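Local coordinates for iron Transport-associated domain protein (Bacillus anthracis, PDB 4H8Q) that binds heme through a NEAT domain and probably acts as an anthrax hemophore that extracts the cofactor from methemoglobin, at residues I18-L23 with S39-T44; T55-E60 with A85-V90; A74-V79 with V90-N95; A99-K104 with I122-T127. The protein carries 1 engineered substitution. All blocks are in the same frame, centred on the assembly; numbering follows the deposited sequence.

Overall arrangement
All four contacts join neighbouring strands of one antiparallel barrel, and all are partly buried. Contact 1 (18-23 with 39-44) and contact 4 (99-104 with 122-127) lie side by side, because strands 14-24 and 114-125 pair. Phe-20 and Phe-124 pack in the interior; the polar contacts are Ser-39 to a backbone amide in contact 1 and Lys-100 to Gln-123 in contact 4. Contacts 2 and 3 share strand 87-94, one on each of its flanks, and meet at Val-90. Contact 2 is the most polar and comes closest to the heme. Contact 3 is apolar around Ala-76, Val-90 and Phe-92, with Lys-77 and Glu-91 on the outer face. Phe-92 packs on Leu-101 and Ile-122 of contact 4.

Contact 1: I18-L23 with S39-T44; sequences IAFKVL and SPARLT
Ser-39 turns its hydroxyl onto strand 18-23. Its OG lies anti to the backbone N (chi1 176°), and in that position it accepts a hydrogen bond from Phe-20 N, with 3.1 Å between N and OG. A side-chain oxygen therefore serves the amide here, beside the Ile-18/Ala-41 pair. The same OG rests 3.4 Å from Ala-19 CA, while Ser-39 CB comes up to CE1 of the Phe-20 ring. Pro-40, entered through a cis peptide bond, brings its CB to 3.4 Å from Ile-18 O, and its carbonyl carbon lies at the edge of the Phe-20 ring.

Ala-41 forms an antiparallel hydrogen-bonded pair with Ile-18: Ile-18 N reaches Ala-41 O at 2.9 Å with a nearly straight N-H (164°), and Ala-41 N returns to Ile-18 O, also at 2.9 Å but more bent (140°). Ala-41 CB touches Phe-20 CE1 at 3.7 Å, a methyl set obliquely against the ring. Two residues on, Leu-43 presses its CB on Ile-18 CG2, 4.0 Å away, and the two side chains cross obliquely.

Between them, Ile-18, Phe-20, Ala-41 and Leu-43 supply the buried apolar part of the contact. Ile-18 and Phe-20 pack on Phe-124 of strand 114-125, the other neighbour of strand 14-24, and Phe-20 also meets Met-54 of strand 49-56. Ala-41 and Leu-43 rest on Ile-52 of that same strand 49-56, next in order around the NEAT barrel.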
loop_
_atom_site.group_PDB
_atom_site.type_symbol
_atom_site.label_atom_id
_atom_site.label_comp_id
_atom_site.label_asym_id
_atom_site.label_seq_id
_atom_site.Cartn_x
_atom_site.Cartn_y
_atom_site.Cartn_z
ATOM N N ILE A 18 4.451 8.397 7.524
ATOM C CA ILE A 18 3.061 8.168 7.896
ATOM C C ILE A 18 2.808 6.708 8.244
ATOM O O ILE A 18 3.028 5.811 7.437
ATOM C CB ILE A 18 2.075 8.670 6.817
ATOM C CG1 ILE A 18 0.629 8.485 7.300
ATOM C CG2 ILE A 18 2.329 7.977 5.483
ATOM C CD1 ILE A 18 -0.385 9.329 6.538
ATOM N N ALA A 19 2.354 6.469 9.472
ATOM C CA ALA A 19 2.052 5.109 9.889
ATOM C C ALA A 19 0.733 4.650 9.288
ATOM O O ALA A 19 -0.148 5.462 9.012
ATOM C CB ALA A 19 1.988 5.017 11.416
ATOM N N PHE A 20 0.595 3.346 9.091
ATOM C CA PHE A 20 -0.647 2.799 8.546
ATOM C C PHE A 20 -0.756 1.320 8.884
ATOM O O PHE A 20 0.223 0.692 9.322
ATOM C CB PHE A 20 -0.700 2.980 7.024
ATOM C CG PHE A 20 0.275 2.103 6.292
ATOM C CD1 PHE A 20 1.594 2.504 6.131
ATOM C CD2 PHE A 20 -0.122 0.870 5.785
ATOM C CE1 PHE A 20 2.503 1.687 5.477
ATOM C CE2 PHE A 20 0.776 0.050 5.120
ATOM C CZ PHE A 20 2.092 0.456 4.967
ATOM N N LYS A 21 -1.952 0.775 8.675
ATOM C CA LYS A 21 -2.211 -0.644 8.821
ATOM C C LYS A 21 -3.029 -1.082 7.611
ATOM O O LYS A 21 -3.798 -0.287 7.058
ATOM C CB LYS A 21 -3.016 -0.905 10.104
ATOM C CG LYS A 21 -2.252 -0.664 11.391
ATOM C CD LYS A 21 -3.178 -0.768 12.600
ATOM C CE LYS A 21 -2.425 -0.528 13.909
ATOM N NZ LYS A 21 -3.348 -0.511 15.088
ATOM N N VAL A 22 -2.854 -2.329 7.194
ATOM C CA VAL A 22 -3.719 -2.914 6.180
ATOM C C VAL A 22 -4.767 -3.764 6.885
ATOM O O VAL A 22 -4.426 -4.625 7.693
ATOM C CB VAL A 22 -2.934 -3.783 5.186
ATOM C CG1 VAL A 22 -3.849 -4.277 4.062
ATOM C CG2 VAL A 22 -1.769 -2.974 4.599
ATOM N N LEU A 23 -6.030 -3.518 6.553
ATOM C CA LEU A 23 -7.158 -4.172 7.210
ATOM C C LEU A 23 -7.840 -5.177 6.297
ATOM O O LEU A 23 -7.941 -4.976 5.089
ATOM C CB LEU A 23 -8.169 -3.113 7.655
ATOM C CG LEU A 23 -7.647 -2.003 8.563
ATOM C CD1 LEU A 23 -8.750 -0.969 8.821
ATOM C CD2 LEU A 23 -7.101 -2.585 9.878
ATOM N N SER A 39 5.648 -0.183 7.521
ATOM C CA SER A 39 5.136 1.064 8.072
ATOM C C SER A 39 6.236 1.627 8.972
ATOM O O SER A 39 6.878 0.866 9.690
ATOM C CB SER A 39 3.859 0.803 8.880
ATOM O OG SER A 39 3.396 1.983 9.509
ATOM N N PRO A 40 6.456 2.953 8.947
ATOM C CA PRO A 40 5.657 3.921 8.193
ATOM C C PRO A 40 6.017 3.979 6.721
ATOM O O PRO A 40 7.152 3.658 6.312
ATOM C CB PRO A 40 6.032 5.259 8.841
ATOM C CG PRO A 40 7.423 5.053 9.311
ATOM C CD PRO A 40 7.485 3.622 9.766
ATOM N N ALA A 41 5.040 4.407 5.935
ATOM C CA ALA A 41 5.253 4.744 4.533
ATOM C C ALA A 41 5.750 6.180 4.443
ATOM O O ALA A 41 5.885 6.874 5.458
ATOM C CB ALA A 41 3.950 4.594 3.764
ATOM N N ARG A 42 6.036 6.630 3.229
ATOM C CA ARG A 42 6.468 8.007 3.047
ATOM C C ARG A 42 5.415 8.770 2.266
ATOM O O ARG A 42 4.982 8.358 1.190
ATOM C CB ARG A 42 7.835 8.080 2.362
ATOM C CG ARG A 42 8.990 7.574 3.232
ATOM C CD ARG A 42 9.315 8.564 4.357
ATOM N NE ARG A 42 10.186 9.633 3.867
ATOM C CZ ARG A 42 10.453 10.755 4.531
ATOM N NH1 ARG A 42 9.909 10.978 5.721
ATOM N NH2 ARG A 42 11.268 11.657 3.999
ATOM N N LEU A 43 4.991 9.882 2.844
ATOM C CA LEU A 43 3.998 10.746 2.244
ATOM C C LEU A 43 4.708 11.926 1.606
ATOM O O LEU A 43 5.487 12.614 2.260
ATOM C CB LEU A 43 3.057 11.252 3.335
ATOM C CG LEU A 43 2.223 12.496 3.037
ATOM C CD1 LEU A 43 1.201 12.202 1.946
ATOM C CD2 LEU A 43 1.534 12.953 4.312
ATOM N N THR A 44 4.447 12.155 0.329
ATOM C CA THR A 44 4.969 13.346 -0.333
ATOM C C THR A 44 3.803 14.273 -0.603
ATOM O O THR A 44 2.807 13.879 -1.216
ATOM C CB THR A 44 5.669 13.013 -1.659
ATOM O OG1 THR A 44 6.818 12.199 -1.408
ATOM C CG2 THR A 44 6.100 14.299 -2.364
#

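Contact 2: T55-E60 with A85-V90; sequences TLKNSE and ANTRVV
Ser-59 and Arg-88 form the tightest polar meeting here. Arg-88 NH1 donates to Ser-59 OG at 2.7 Å, the hydroxyl oxygen lying in the guanidinium plane, and NH1 also makes a weak, bent bond to Ser-59 O. Over the centre of one guanidinium face sits the methyl CD1 of Leu-56, 3.7 Å above the plane, which touches Val-90 CG1 as well. Arg-88 CG takes the position between its backbone N and carbonyl carbon (chi1 74°), and beyond it the chain runs extended to NE; chi4 (-91°) then turns CZ out of that line.

Beside this, Asn-86 grips the start of the 3-10 turn with two oxygens. Its OD1 accepts from Glu-60 N at 2.9 Å, in plane and on a lone pair, while its backbone O takes Ser-59 N at 3.1 Å from above the carbonyl plane. Asn-86 and Thr-87 both face Asp-82 of strand 72-82, which makes a G1 beta bulge.

Leu-56 and Arg-88 form the hydrogen-bonded pair of the two strands, and Thr-55 and Val-89 the non-hydrogen-bonded one beside it. Leu-56 N to Arg-88 O is 2.8 Å and Arg-88 N to Leu-56 O is 3.2 Å. Two waters join the loop ends: one accepts from both Asn-58 ND2 and Asn-86 ND2, the other accepts from Asn-58 N and donates to Asn-86 O. In the outer shell, Arg-88 NH2 bonds Ile-62 O, and Asn-58, whose side chain is about 5 Å from the bound heme, touches Tyr-36 of the heme pocket.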
loop_
_atom_site.group_PDB
_atom_site.type_symbol
_atom_site.label_atom_id
_atom_site.label_comp_id
_atom_site.label_asym_id
_atom_site.label_seq_id
_atom_site.Cartn_x
_atom_site.Cartn_y
_atom_site.Cartn_z
ATOM N N THR A 55 6.670 0.417 0.768
ATOM C CA THR A 55 7.507 -0.743 0.488
ATOM C C THR A 55 6.740 -2.052 0.686
ATOM O O THR A 55 6.125 -2.277 1.742
ATOM C CB THR A 55 8.764 -0.746 1.378
ATOM O OG1 THR A 55 9.544 0.427 1.095
ATOM C CG2 THR A 55 9.603 -1.991 1.119
ATOM N N LEU A 56 6.777 -2.897 -0.339
ATOM C CA LEU A 56 6.216 -4.244 -0.272
ATOM C C LEU A 56 7.338 -5.244 -0.035
ATOM O O LEU A 56 8.365 -5.217 -0.730
ATOM C CB LEU A 56 5.520 -4.590 -1.587
ATOM C CG LEU A 56 4.370 -3.682 -2.030
ATOM C CD1 LEU A 56 3.841 -4.080 -3.391
ATOM C CD2 LEU A 56 3.254 -3.728 -1.007
ATOM N N LYS A 57 7.145 -6.119 0.945
ATOM C CA LYS A 57 8.075 -7.214 1.195
ATOM C C LYS A 57 7.621 -8.461 0.442
ATOM O O LYS A 57 6.499 -8.514 -0.051
ATOM C CB LYS A 57 8.178 -7.477 2.695
ATOM C CG LYS A 57 8.777 -6.290 3.450
ATOM C CD LYS A 57 8.124 -6.062 4.804
ATOM C CE LYS A 57 8.502 -7.118 5.802
ATOM N NZ LYS A 57 7.929 -6.808 7.146
ATOM N N ASN A 58 8.500 -9.455 0.336
ATOM C CA ASN A 58 8.231 -10.621 -0.507
ATOM C C ASN A 58 7.674 -10.221 -1.864
ATOM O O ASN A 58 6.680 -10.779 -2.342
ATOM C CB ASN A 58 7.299 -11.602 0.206
ATOM C CG ASN A 58 7.995 -12.330 1.335
ATOM O OD1 ASN A 58 7.962 -11.891 2.484
ATOM N ND2 ASN A 58 8.658 -13.426 1.006
ATOM N N SER A 59 8.338 -9.253 -2.492
ATOM C CA SER A 59 7.856 -8.639 -3.725
ATOM C C SER A 59 7.509 -9.654 -4.816
ATOM O O SER A 59 6.502 -9.521 -5.509
ATOM C CB SER A 59 8.908 -7.645 -4.253
ATOM O OG SER A 59 8.493 -7.065 -5.478
ATOM N N GLU A 60 8.357 -10.664 -4.973
ATOM C CA GLU A 60 8.157 -11.681 -5.994
ATOM C C GLU A 60 6.781 -12.353 -5.893
ATOM O O GLU A 60 6.223 -12.784 -6.896
ATOM C CB GLU A 60 9.263 -12.726 -5.865
ATOM C CG GLU A 60 9.119 -13.943 -6.738
ATOM C CD GLU A 60 10.226 -14.952 -6.467
ATOM O OE1 GLU A 60 9.931 -16.165 -6.381
ATOM O OE2 GLU A 60 11.393 -14.521 -6.328
ATOM N N ALA A 85 16.945 -7.682 -2.076
ATOM C CA ALA A 85 16.156 -7.703 -0.848
ATOM C C ALA A 85 14.776 -8.305 -1.089
ATOM O O ALA A 85 14.041 -8.570 -0.139
ATOM C CB ALA A 85 16.022 -6.301 -0.276
ATOM N N ASN A 86 14.442 -8.522 -2.356
ATOM C CA ASN A 86 13.101 -8.958 -2.737
ATOM C C ASN A 86 12.051 -8.012 -2.157
ATOM O O ASN A 86 11.106 -8.440 -1.492
ATOM C CB ASN A 86 12.842 -10.392 -2.272
ATOM C CG ASN A 86 11.541 -10.968 -2.829
ATOM O OD1 ASN A 86 11.037 -10.518 -3.855
ATOM N ND2 ASN A 86 11.008 -11.992 -2.152
ATOM N N THR A 87 12.242 -6.719 -2.397
ATOM C CA THR A 87 11.255 -5.712 -2.024
ATOM C C THR A 87 11.045 -4.783 -3.206
ATOM O O THR A 87 11.852 -4.754 -4.138
ATOM C CB THR A 87 11.713 -4.865 -0.820
ATOM O OG1 THR A 87 12.925 -4.174 -1.162
ATOM C CG2 THR A 87 11.936 -5.730 0.417
ATOM N N ARG A 88 9.948 -4.034 -3.187
ATOM C CA ARG A 88 9.783 -2.966 -4.158
ATOM C C ARG A 88 8.972 -1.842 -3.544
ATOM O O ARG A 88 8.299 -2.036 -2.541
ATOM C CB ARG A 88 9.122 -3.464 -5.436
ATOM C CG ARG A 88 7.621 -3.751 -5.340
ATOM C CD ARG A 88 7.166 -4.255 -6.693
ATOM N NE ARG A 88 5.730 -4.503 -6.831
ATOM C CZ ARG A 88 5.150 -5.680 -6.579
ATOM N NH1 ARG A 88 5.868 -6.692 -6.111
ATOM N NH2 ARG A 88 3.850 -5.834 -6.775
ATOM N N VAL A 89 9.066 -0.661 -4.143
ATOM C CA VAL A 89 8.329 0.487 -3.649
ATOM C C VAL A 89 7.266 0.869 -4.668
ATOM O O VAL A 89 7.556 1.041 -5.859
ATOM C CB VAL A 89 9.265 1.695 -3.384
ATOM C CG1 VAL A 89 8.449 2.897 -2.877
ATOM C CG2 VAL A 89 10.326 1.314 -2.378
ATOM N N VAL A 90 6.025 0.986 -4.202
ATOM C CA VAL A 90 4.919 1.389 -5.065
ATOM C C VAL A 90 4.401 2.748 -4.616
ATOM O O VAL A 90 4.498 3.109 -3.438
ATOM C CB VAL A 90 3.775 0.335 -5.101
ATOM C CG1 VAL A 90 4.295 -1.003 -5.646
ATOM C CG2 VAL A 90 3.158 0.151 -3.716
HETATM O O HOH W 1 8.835 -13.690 -2.213
HETATM O O HOH W 2 11.260 -9.195 1.419
#

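Contact 3: A74-V79 with V90-N95; sequences ADAKVV and VEFEAN
Ala-76 is the small bump of this contact. Its CB settles against strand 90-94 where three groups come together: Val-90 CB at 3.8 Å, Glu-91 O at 3.6 Å, and the ring of Phe-92, approached obliquely at CD2. Strand 72-82 is interrupted at Ala-76. On the same face Val-78 adds a looser touch, its CG2 lying 4.3 Å from Val-90 CG1.

The opposite face is built of longer pieces. Lys-77 and Glu-91 lie side by side and point the same way, the lysine chain running past the glutamate with its CD 4.1 Å from Glu-91 OE1. Bending at chi4 (-49°) swings NZ back to a weak bond with Val-78 O, and its charge stays 6.0 Å from Glu-91 OE1, too far for an ion pair. Val-79 also meets Glu-91: its CG1 fits against Glu-91 CB at 3.9 Å, and the two side chains cross at about a right angle. The glutamate stem thus lies beside Lys-77 and across Val-79.

Under these side chains Lys-77 and Glu-91 form a hydrogen-bonded pair. Glu-91 N gives to Lys-77 O at 2.8 Å, Lys-77 N returns to Glu-91 O, and Val-90 CA adds a CA-H...O contact to the Lys-77 carbonyl. Ala-76 and Val-90 both pack inward on Phe-65 of strand 62-69. The contact is a two-faced antiparallel beta hairpin, strands 72-82 and 87-94, in the wall of the NEAT barrel: Ala-76, Val-90 and Phe-92 toward the interior, Lys-77 and Glu-91 outside.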
loop_
_atom_site.group_PDB
_atom_site.type_symbol
_atom_site.label_atom_id
_atom_site.label_comp_id
_atom_site.label_asym_id
_atom_site.label_seq_id
_atom_site.Cartn_x
_atom_site.Cartn_y
_atom_site.Cartn_z
ATOM N N ALA A 74 -6.624 1.284 -9.969
ATOM C CA ALA A 74 -5.469 1.473 -10.836
ATOM C C ALA A 74 -4.228 0.839 -10.239
ATOM O O ALA A 74 -4.021 0.892 -9.024
ATOM C CB ALA A 74 -5.227 2.958 -11.056
ATOM N N ASP A 75 -3.409 0.232 -11.092
ATOM C CA ASP A 75 -2.135 -0.304 -10.642
ATOM C C ASP A 75 -1.267 0.819 -10.077
ATOM O O ASP A 75 -1.098 1.869 -10.704
ATOM C CB ASP A 75 -1.399 -1.008 -11.787
ATOM C CG ASP A 75 -2.165 -2.206 -12.329
ATOM O OD1 ASP A 75 -2.474 -2.213 -13.539
ATOM O OD2 ASP A 75 -2.452 -3.143 -11.558
ATOM N N ALA A 76 -0.716 0.605 -8.889
ATOM C CA ALA A 76 0.209 1.578 -8.323
ATOM C C ALA A 76 1.507 1.564 -9.119
ATOM O O ALA A 76 1.962 0.515 -9.569
ATOM C CB ALA A 76 0.485 1.266 -6.860
ATOM N N LYS A 77 2.111 2.734 -9.278
ATOM C CA LYS A 77 3.376 2.846 -9.992
ATOM C C LYS A 77 4.529 2.230 -9.213
ATOM O O LYS A 77 4.705 2.509 -8.027
ATOM C CB LYS A 77 3.687 4.324 -10.253
ATOM C CG LYS A 77 4.949 4.521 -11.079
ATOM C CD LYS A 77 5.381 5.979 -11.093
ATOM C CE LYS A 77 6.497 6.200 -12.109
ATOM N NZ LYS A 77 7.601 5.200 -11.973
ATOM N N VAL A 78 5.336 1.399 -9.868
ATOM C CA VAL A 78 6.526 0.884 -9.209
ATOM C C VAL A 78 7.648 1.892 -9.421
ATOM O O VAL A 78 8.084 2.116 -10.557
ATOM C CB VAL A 78 6.946 -0.481 -9.763
ATOM C CG1 VAL A 78 8.198 -0.974 -9.055
ATOM C CG2 VAL A 78 5.798 -1.482 -9.600
ATOM N N VAL A 79 8.098 2.515 -8.339
ATOM C CA VAL A 79 9.135 3.545 -8.443
ATOM C C VAL A 79 10.532 3.033 -8.109
ATOM O O VAL A 79 11.525 3.718 -8.351
ATOM C CB VAL A 79 8.799 4.780 -7.582
ATOM C CG1 VAL A 79 7.563 5.470 -8.127
ATOM C CG2 VAL A 79 8.593 4.385 -6.122
ATOM N N VAL A 90 6.025 0.986 -4.202
ATOM C CA VAL A 90 4.919 1.389 -5.065
ATOM C C VAL A 90 4.401 2.748 -4.616
ATOM O O VAL A 90 4.498 3.109 -3.438
ATOM C CB VAL A 90 3.775 0.335 -5.101
ATOM C CG1 VAL A 90 4.295 -1.003 -5.646
ATOM C CG2 VAL A 90 3.158 0.151 -3.716
ATOM N N GLU A 91 3.863 3.509 -5.557
ATOM C CA GLU A 91 3.422 4.867 -5.264
ATOM C C GLU A 91 2.008 5.072 -5.767
ATOM O O GLU A 91 1.658 4.626 -6.859
ATOM C CB GLU A 91 4.358 5.852 -5.955
ATOM C CG GLU A 91 3.972 7.302 -5.818
ATOM C CD GLU A 91 4.862 8.187 -6.675
ATOM O OE1 GLU A 91 4.552 8.355 -7.880
ATOM O OE2 GLU A 91 5.877 8.691 -6.146
ATOM N N PHE A 92 1.192 5.734 -4.959
ATOM C CA PHE A 92 -0.197 5.985 -5.315
ATOM C C PHE A 92 -0.694 7.211 -4.574
ATOM O O PHE A 92 -0.092 7.647 -3.591
ATOM C CB PHE A 92 -1.084 4.770 -4.994
ATOM C CG PHE A 92 -0.981 4.298 -3.563
ATOM C CD1 PHE A 92 -1.772 4.862 -2.577
ATOM C CD2 PHE A 92 -0.089 3.295 -3.208
ATOM C CE1 PHE A 92 -1.680 4.427 -1.265
ATOM C CE2 PHE A 92 0.007 2.855 -1.900
ATOM C CZ PHE A 92 -0.791 3.429 -0.926
ATOM N N GLU A 93 -1.795 7.768 -5.059
ATOM C CA GLU A 93 -2.364 8.969 -4.480
ATOM C C GLU A 93 -3.313 8.632 -3.344
ATOM O O GLU A 93 -4.020 7.617 -3.376
ATOM C CB GLU A 93 -3.121 9.752 -5.554
ATOM C CG GLU A 93 -2.506 11.077 -5.923
ATOM C CD GLU A 93 -3.413 11.887 -6.831
ATOM O OE1 GLU A 93 -3.381 11.655 -8.060
ATOM O OE2 GLU A 93 -4.165 12.743 -6.312
ATOM N N ALA A 94 -3.307 9.481 -2.325
ATOM C CA ALA A 94 -4.302 9.409 -1.274
ATOM C C ALA A 94 -4.975 10.772 -1.218
ATOM O O ALA A 94 -4.409 11.771 -1.659
ATOM C CB ALA A 94 -3.653 9.069 0.050
ATOM N N ASN A 95 -6.198 10.812 -0.713
ATOM C CA ASN A 95 -6.889 12.081 -0.570
ATOM C C ASN A 95 -6.986 12.428 0.903
ATOM O O ASN A 95 -6.158 13.162 1.443
ATOM C CB ASN A 95 -8.278 12.008 -1.203
ATOM C CG ASN A 95 -8.262 11.332 -2.567
ATOM O OD1 ASN A 95 -8.463 10.120 -2.674
ATOM N ND2 ASN A 95 -8.015 12.113 -3.616
#

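Contact 4: A99-K104 with I122-T127; sequences AKLNAK and IQFDPT
Lys-100 and Gln-123 reach each other through one bend apiece: chi4 of the lysine (66°) turns NZ aside, and chi2 of the glutamine (102°) folds CD off the line of its stem. NZ then donates to Gln-123 OE1 at 3.0 Å, tilted a little from the carbonyl plane, while Lys-100 CG rests on the same oxygen at 3.4 Å. NZ has its stronger partner in Glu-28, through a salt bridge to OE2.

At the other end of the amide, Gln-123 NE2 donates to a water, which also accepts from Phe-124 N and lies 2.7 Å from Ala-99 O. Next to it Leu-101 and Ile-122 form an antiparallel hydrogen-bonded pair in the beta hairpin of strands 101-109 and 114-125: Leu-101 N to Ile-122 O is 2.9 Å and Ile-122 N to Leu-101 O 2.8 Å.

Inside the NEAT barrel Leu-101 CD2 comes to the edge of the Phe-124 ring, and Ile-122 CG2 lies over a face of it, offset toward the rim. Ala-103 CB approaches Ile-122 CD1 less closely. Leu-101 and Ile-122 continue onto Phe-92 of strand 87-94. Past the pairing, Asp-125 OD1 accepts from Thr-127 N in an Asx turn, and from Thr-127 OG1 too.

An ammonium donor at OE1 and a water acceptor at NE2 are consistent with one orientation of the glutamine amide; the lysine charge, partly balanced by Glu-28, may polarise it and make NE2 a somewhat better donor.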
loop_
_atom_site.group_PDB
_atom_site.type_symbol
_atom_site.label_atom_id
_atom_site.label_comp_id
_atom_site.label_asym_id
_atom_site.label_seq_id
_atom_site.Cartn_x
_atom_site.Cartn_y
_atom_site.Cartn_z
ATOM N N ALA A 99 -9.366 8.729 6.024
ATOM C CA ALA A 99 -10.344 7.808 5.471
ATOM C C ALA A 99 -9.661 6.521 5.017
ATOM O O ALA A 99 -8.495 6.539 4.618
ATOM C CB ALA A 99 -11.075 8.451 4.309
ATOM N N LYS A 100 -10.389 5.413 5.082
ATOM C CA LYS A 100 -9.879 4.144 4.575
ATOM C C LYS A 100 -9.717 4.227 3.066
ATOM O O LYS A 100 -10.561 4.794 2.362
ATOM C CB LYS A 100 -10.829 2.991 4.930
ATOM C CG LYS A 100 -10.859 2.623 6.414
ATOM C CD LYS A 100 -11.882 1.520 6.674
ATOM C CE LYS A 100 -11.825 0.997 8.109
ATOM N NZ LYS A 100 -12.230 2.025 9.117
ATOM N N LEU A 101 -8.628 3.658 2.567
ATOM C CA LEU A 101 -8.383 3.615 1.135
ATOM C C LEU A 101 -8.542 2.178 0.677
ATOM O O LEU A 101 -7.904 1.282 1.225
ATOM C CB LEU A 101 -6.968 4.111 0.834
ATOM C CG LEU A 101 -6.511 4.027 -0.625
ATOM C CD1 LEU A 101 -7.386 4.893 -1.553
ATOM C CD2 LEU A 101 -5.051 4.428 -0.734
ATOM N N ASN A 102 -9.418 1.947 -0.295
ATOM C CA ASN A 102 -9.599 0.604 -0.829
ATOM C C ASN A 102 -8.447 0.208 -1.734
ATOM O O ASN A 102 -7.969 1.011 -2.535
ATOM C CB ASN A 102 -10.905 0.497 -1.606
ATOM C CG ASN A 102 -12.120 0.633 -0.720
ATOM O OD1 ASN A 102 -12.154 0.106 0.396
ATOM N ND2 ASN A 102 -13.131 1.345 -1.212
ATOM N N ALA A 103 -8.010 -1.041 -1.610
ATOM C CA ALA A 103 -6.945 -1.551 -2.459
ATOM C C ALA A 103 -7.225 -3.003 -2.814
ATOM O O ALA A 103 -8.098 -3.643 -2.223
ATOM C CB ALA A 103 -5.595 -1.424 -1.761
ATOM N N LYS A 104 -6.495 -3.504 -3.798
ATOM C CA LYS A 104 -6.625 -4.883 -4.238
ATOM C C LYS A 104 -5.226 -5.438 -4.377
ATOM O O LYS A 104 -4.288 -4.715 -4.736
ATOM C CB LYS A 104 -7.311 -4.950 -5.600
ATOM C CG LYS A 104 -8.797 -4.613 -5.560
ATOM C CD LYS A 104 -9.363 -4.483 -6.963
ATOM C CE LYS A 104 -10.874 -4.307 -6.928
ATOM N NZ LYS A 104 -11.543 -5.527 -6.372
ATOM N N ILE A 122 -6.572 0.215 3.384
ATOM C CA ILE A 122 -5.440 0.811 4.068
ATOM C C ILE A 122 -5.953 1.919 4.973
ATOM O O ILE A 122 -6.699 2.795 4.527
ATOM C CB ILE A 122 -4.426 1.393 3.063
ATOM C CG1 ILE A 122 -3.851 0.263 2.206
ATOM C CG2 ILE A 122 -3.311 2.125 3.805
ATOM C CD1 ILE A 122 -3.114 0.733 0.938
ATOM N N GLN A 123 -5.565 1.878 6.242
ATOM C CA GLN A 123 -5.905 2.951 7.170
ATOM C C GLN A 123 -4.635 3.628 7.641
ATOM O O GLN A 123 -3.807 3.010 8.303
ATOM C CB GLN A 123 -6.692 2.429 8.373
ATOM C CG GLN A 123 -7.141 3.535 9.317
ATOM C CD GLN A 123 -8.608 3.888 9.134
ATOM O OE1 GLN A 123 -9.493 3.130 9.538
ATOM N NE2 GLN A 123 -8.874 5.037 8.516
ATOM N N PHE A 124 -4.483 4.897 7.275
ATOM C CA PHE A 124 -3.366 5.704 7.739
ATOM C C PHE A 124 -3.696 6.273 9.108
ATOM O O PHE A 124 -4.872 6.456 9.445
ATOM C CB PHE A 124 -3.081 6.847 6.760
ATOM C CG PHE A 124 -2.794 6.380 5.358
ATOM C CD1 PHE A 124 -3.791 6.366 4.406
ATOM C CD2 PHE A 124 -1.521 5.949 5.007
ATOM C CE1 PHE A 124 -3.539 5.926 3.119
ATOM C CE2 PHE A 124 -1.257 5.511 3.718
ATOM C CZ PHE A 124 -2.268 5.505 2.777
ATOM N N ASP A 125 -2.660 6.545 9.897
ATOM C CA ASP A 125 -2.842 7.219 11.179
ATOM C C ASP A 125 -1.833 8.349 11.310
ATOM O O ASP A 125 -0.751 8.161 11.865
ATOM C CB ASP A 125 -2.701 6.231 12.339
ATOM C CG ASP A 125 -2.989 6.872 13.685
ATOM O OD1 ASP A 125 -3.231 8.095 13.723
ATOM O OD2 ASP A 125 -2.961 6.153 14.705
ATOM N N PRO A 126 -2.182 9.533 10.783
ATOM C CA PRO A 126 -1.273 10.682 10.732
ATOM C C PRO A 126 -0.759 11.088 12.105
ATOM O O PRO A 126 0.320 11.675 12.201
ATOM C CB PRO A 126 -2.153 11.793 10.159
ATOM C CG PRO A 126 -3.158 11.069 9.338
ATOM C CD PRO A 126 -3.462 9.822 10.115
ATOM N N THR A 127 -1.514 10.761 13.149
ATOM C CA THR A 127 -1.185 11.195 14.502
ATOM C C THR A 127 -0.177 10.277 15.191
ATOM O O THR A 127 0.409 10.642 16.212
ATOM C CB THR A 127 -2.458 11.297 15.387
ATOM O OG1 THR A 127 -2.843 9.993 15.837
ATOM C CG2 THR A 127 -3.604 11.914 14.613
HETATM O O HOH W 3 -6.765 6.397 6.737
#